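Long-range contact in D-3-phosphoglycerate dehydrogenase (Sulfolobus tokodaii, PDB 2EKL), which probably oxidises D-3-phosphoglycerate with NAD as the cofactor, a reaction that leads into amino-acid biosynthesis: residues Y47-R53 and L69-A75. Residues are numbered along the deposited sequence.
Sequences YDIIVVR and LKIIARA
This is a parallel pairing of neighbouring strands, 49-52 and 71-74, in the five-stranded sheet of the substrate-binding domain, separate from the Rossmann-type NAD-binding domain. The short strand axes approach to 4.8 Å, with N-to-C directions 13° apart. Ile49 pairs with Ile71, Ile50 with Ile72, Val51 with Ala73 and Val52 with Arg74, all in extended conformation. The backbone ladder is Ile71 N to Asp48 O (3.1 Å), Ile50 N to Ile71 O (3.2 Å), Ala73 N to Ile50 O (2.8 Å), Val52 N to Ala73 O (2.8 Å) and Ala75 N to Val52 O (2.9 Å). Asp48 O also accepts Lys70 N at 2.7 Å. Asp48 and Lys70 both leave the extended region, with psi near -27°. Asp48 (chi1 m) and Lys70 (mttp) form a salt bridge, OD1 to NZ at 2.7 Å, and Tyr4 OH bonds to both. Ile49, Val51, Ile71 and Ala73 share one face, where helix 289-309 packs on Ile49 and Ile71. On the other, Ile50 (tt) CG2 meets Ile72 (mt) CG1 at 3.8 Å. Helix 60-65 links the strands, completing a beta-alpha-beta unit of the 2-1-3-4-5 parallel sheet, a flavodoxin-like order known from D-2-hydroxyacid dehydrogenases.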
loop_
_atom_site.group_PDB
_atom_site.type_symbol
_atom_site.label_atom_id
_atom_site.label_comp_id
_atom_site.label_asym_id
_atom_site.label_seq_id
_atom_site.Cartn_x
_atom_site.Cartn_y
_atom_site.Cartn_z
ATOM N N TYR A 47 33.314 -31.209 9.004
ATOM C CA TYR A 47 31.857 -31.277 8.958
ATOM C C TYR A 47 31.203 -31.873 7.719
ATOM O O TYR A 47 31.694 -31.725 6.602
ATOM C CB TYR A 47 31.288 -29.876 9.196
ATOM C CG TYR A 47 31.705 -29.277 10.520
ATOM C CD1 TYR A 47 31.019 -29.581 11.695
ATOM C CD2 TYR A 47 32.808 -28.429 10.602
ATOM C CE1 TYR A 47 31.422 -29.054 12.923
ATOM C CE2 TYR A 47 33.221 -27.899 11.822
ATOM C CZ TYR A 47 32.525 -28.214 12.975
ATOM O OH TYR A 47 32.937 -27.687 14.175
ATOM N N ASP A 48 30.072 -32.531 7.952
ATOM C CA ASP A 48 29.271 -33.162 6.905
ATOM C C ASP A 48 28.229 -32.161 6.422
ATOM O O ASP A 48 27.771 -32.217 5.278
ATOM C CB ASP A 48 28.523 -34.368 7.470
ATOM C CG ASP A 48 29.443 -35.380 8.101
ATOM O OD1 ASP A 48 30.118 -36.114 7.347
ATOM O OD2 ASP A 48 29.491 -35.434 9.348
ATOM N N ILE A 49 27.857 -31.252 7.316
ATOM C CA ILE A 49 26.840 -30.248 7.025
ATOM C C ILE A 49 27.261 -28.857 7.496
ATOM O O ILE A 49 27.852 -28.711 8.561
ATOM C CB ILE A 49 25.514 -30.584 7.753
ATOM C CG1 ILE A 49 25.035 -31.987 7.371
ATOM C CG2 ILE A 49 24.457 -29.539 7.421
ATOM C CD1 ILE A 49 23.881 -32.495 8.219
ATOM N N ILE A 50 26.957 -27.842 6.693
ATOM C CA ILE A 50 27.251 -26.466 7.071
ATOM C C ILE A 50 25.949 -25.695 6.875
ATOM O O ILE A 50 25.254 -25.892 5.879
ATOM C CB ILE A 50 28.364 -25.829 6.193
ATOM C CG1 ILE A 50 28.711 -24.437 6.732
ATOM C CG2 ILE A 50 27.911 -25.731 4.742
ATOM C CD1 ILE A 50 29.825 -23.738 5.974
ATOM N N VAL A 51 25.602 -24.850 7.841
ATOM C CA VAL A 51 24.381 -24.054 7.750
ATOM C C VAL A 51 24.796 -22.593 7.820
ATOM O O VAL A 51 25.473 -22.181 8.759
ATOM C CB VAL A 51 23.409 -24.373 8.905
ATOM C CG1 VAL A 51 22.109 -23.608 8.718
ATOM C CG2 VAL A 51 23.137 -25.871 8.956
ATOM N N VAL A 52 24.395 -21.814 6.821
ATOM C CA VAL A 52 24.787 -20.413 6.787
ATOM C C VAL A 52 23.605 -19.485 6.495
ATOM O O VAL A 52 22.527 -19.956 6.091
ATOM C CB VAL A 52 25.855 -20.234 5.706
ATOM C CG1 VAL A 52 26.978 -21.248 5.916
ATOM C CG2 VAL A 52 25.246 -20.434 4.332
ATOM N N ARG A 53 23.810 -18.220 6.830
ATOM C CA ARG A 53 22.713 -17.423 6.426
ATOM C C ARG A 53 23.220 -16.555 5.318
ATOM O O ARG A 53 23.247 -16.916 4.148
ATOM C CB ARG A 53 22.256 -16.542 7.612
ATOM C CG ARG A 53 20.786 -16.783 7.970
ATOM C CD ARG A 53 20.066 -15.528 8.534
ATOM N NE ARG A 53 20.968 -14.675 9.333
ATOM C CZ ARG A 53 20.492 -13.532 9.849
ATOM N NH1 ARG A 53 19.276 -13.081 9.540
ATOM N NH2 ARG A 53 21.185 -12.949 10.814
ATOM N N LEU A 69 32.107 -32.343 3.469
ATOM C CA LEU A 69 30.824 -31.702 3.195
ATOM C C LEU A 69 29.914 -32.523 2.287
ATOM O O LEU A 69 30.324 -32.963 1.213
ATOM C CB LEU A 69 31.041 -30.322 2.571
ATOM C CG LEU A 69 31.462 -29.185 3.504
ATOM C CD1 LEU A 69 31.692 -27.922 2.688
ATOM C CD2 LEU A 69 30.383 -28.954 4.556
ATOM N N LYS A 70 28.675 -32.716 2.734
ATOM C CA LYS A 70 27.677 -33.473 1.983
ATOM C C LYS A 70 26.421 -32.632 1.765
ATOM O O LYS A 70 25.673 -32.850 0.811
ATOM C CB LYS A 70 27.310 -34.751 2.741
ATOM C CG LYS A 70 28.484 -35.684 2.980
ATOM C CD LYS A 70 28.109 -36.814 3.923
ATOM C CE LYS A 70 29.302 -37.718 4.200
ATOM N NZ LYS A 70 30.438 -36.977 4.824
ATOM N N ILE A 71 26.191 -31.674 2.658
ATOM C CA ILE A 71 25.024 -30.799 2.558
ATOM C C ILE A 71 25.378 -29.379 2.966
ATOM O O ILE A 71 26.065 -29.159 3.968
ATOM C CB ILE A 71 23.861 -31.261 3.478
ATOM C CG1 ILE A 71 23.442 -32.691 3.140
ATOM C CG2 ILE A 71 22.662 -30.325 3.311
ATOM C CD1 ILE A 71 22.377 -33.243 4.072
ATOM N N ILE A 72 24.910 -28.420 2.174
ATOM C CA ILE A 72 25.115 -27.007 2.453
ATOM C C ILE A 72 23.708 -26.443 2.604
ATOM O O ILE A 72 22.888 -26.568 1.695
ATOM C CB ILE A 72 25.816 -26.279 1.285
ATOM C CG1 ILE A 72 27.271 -26.734 1.174
ATOM C CG2 ILE A 72 25.747 -24.775 1.498
ATOM C CD1 ILE A 72 28.005 -26.146 -0.025
ATOM N N ALA A 73 23.423 -25.846 3.754
ATOM C CA ALA A 73 22.102 -25.281 3.995
ATOM C C ALA A 73 22.162 -23.772 4.123
ATOM O O ALA A 73 22.924 -23.235 4.925
ATOM C CB ALA A 73 21.492 -25.885 5.259
ATOM N N ARG A 74 21.353 -23.091 3.318
ATOM C CA ARG A 74 21.279 -21.637 3.340
ATOM C C ARG A 74 19.923 -21.265 3.927
ATOM O O ARG A 74 18.890 -21.504 3.309
ATOM C CB ARG A 74 21.401 -21.077 1.920
ATOM C CG ARG A 74 21.033 -19.604 1.785
ATOM C CD ARG A 74 22.012 -18.710 2.511
ATOM N NE ARG A 74 21.566 -17.319 2.547
ATOM C CZ ARG A 74 21.459 -16.527 1.485
ATOM N NH1 ARG A 74 21.766 -16.980 0.278
ATOM N NH2 ARG A 74 21.048 -15.275 1.634
ATOM N N ALA A 75 19.928 -20.698 5.128
ATOM C CA ALA A 75 18.681 -20.302 5.769
ATOM C C ALA A 75 18.259 -18.961 5.180
ATOM O O ALA A 75 18.352 -17.924 5.835
ATOM C CB ALA A 75 18.875 -20.187 7.280
#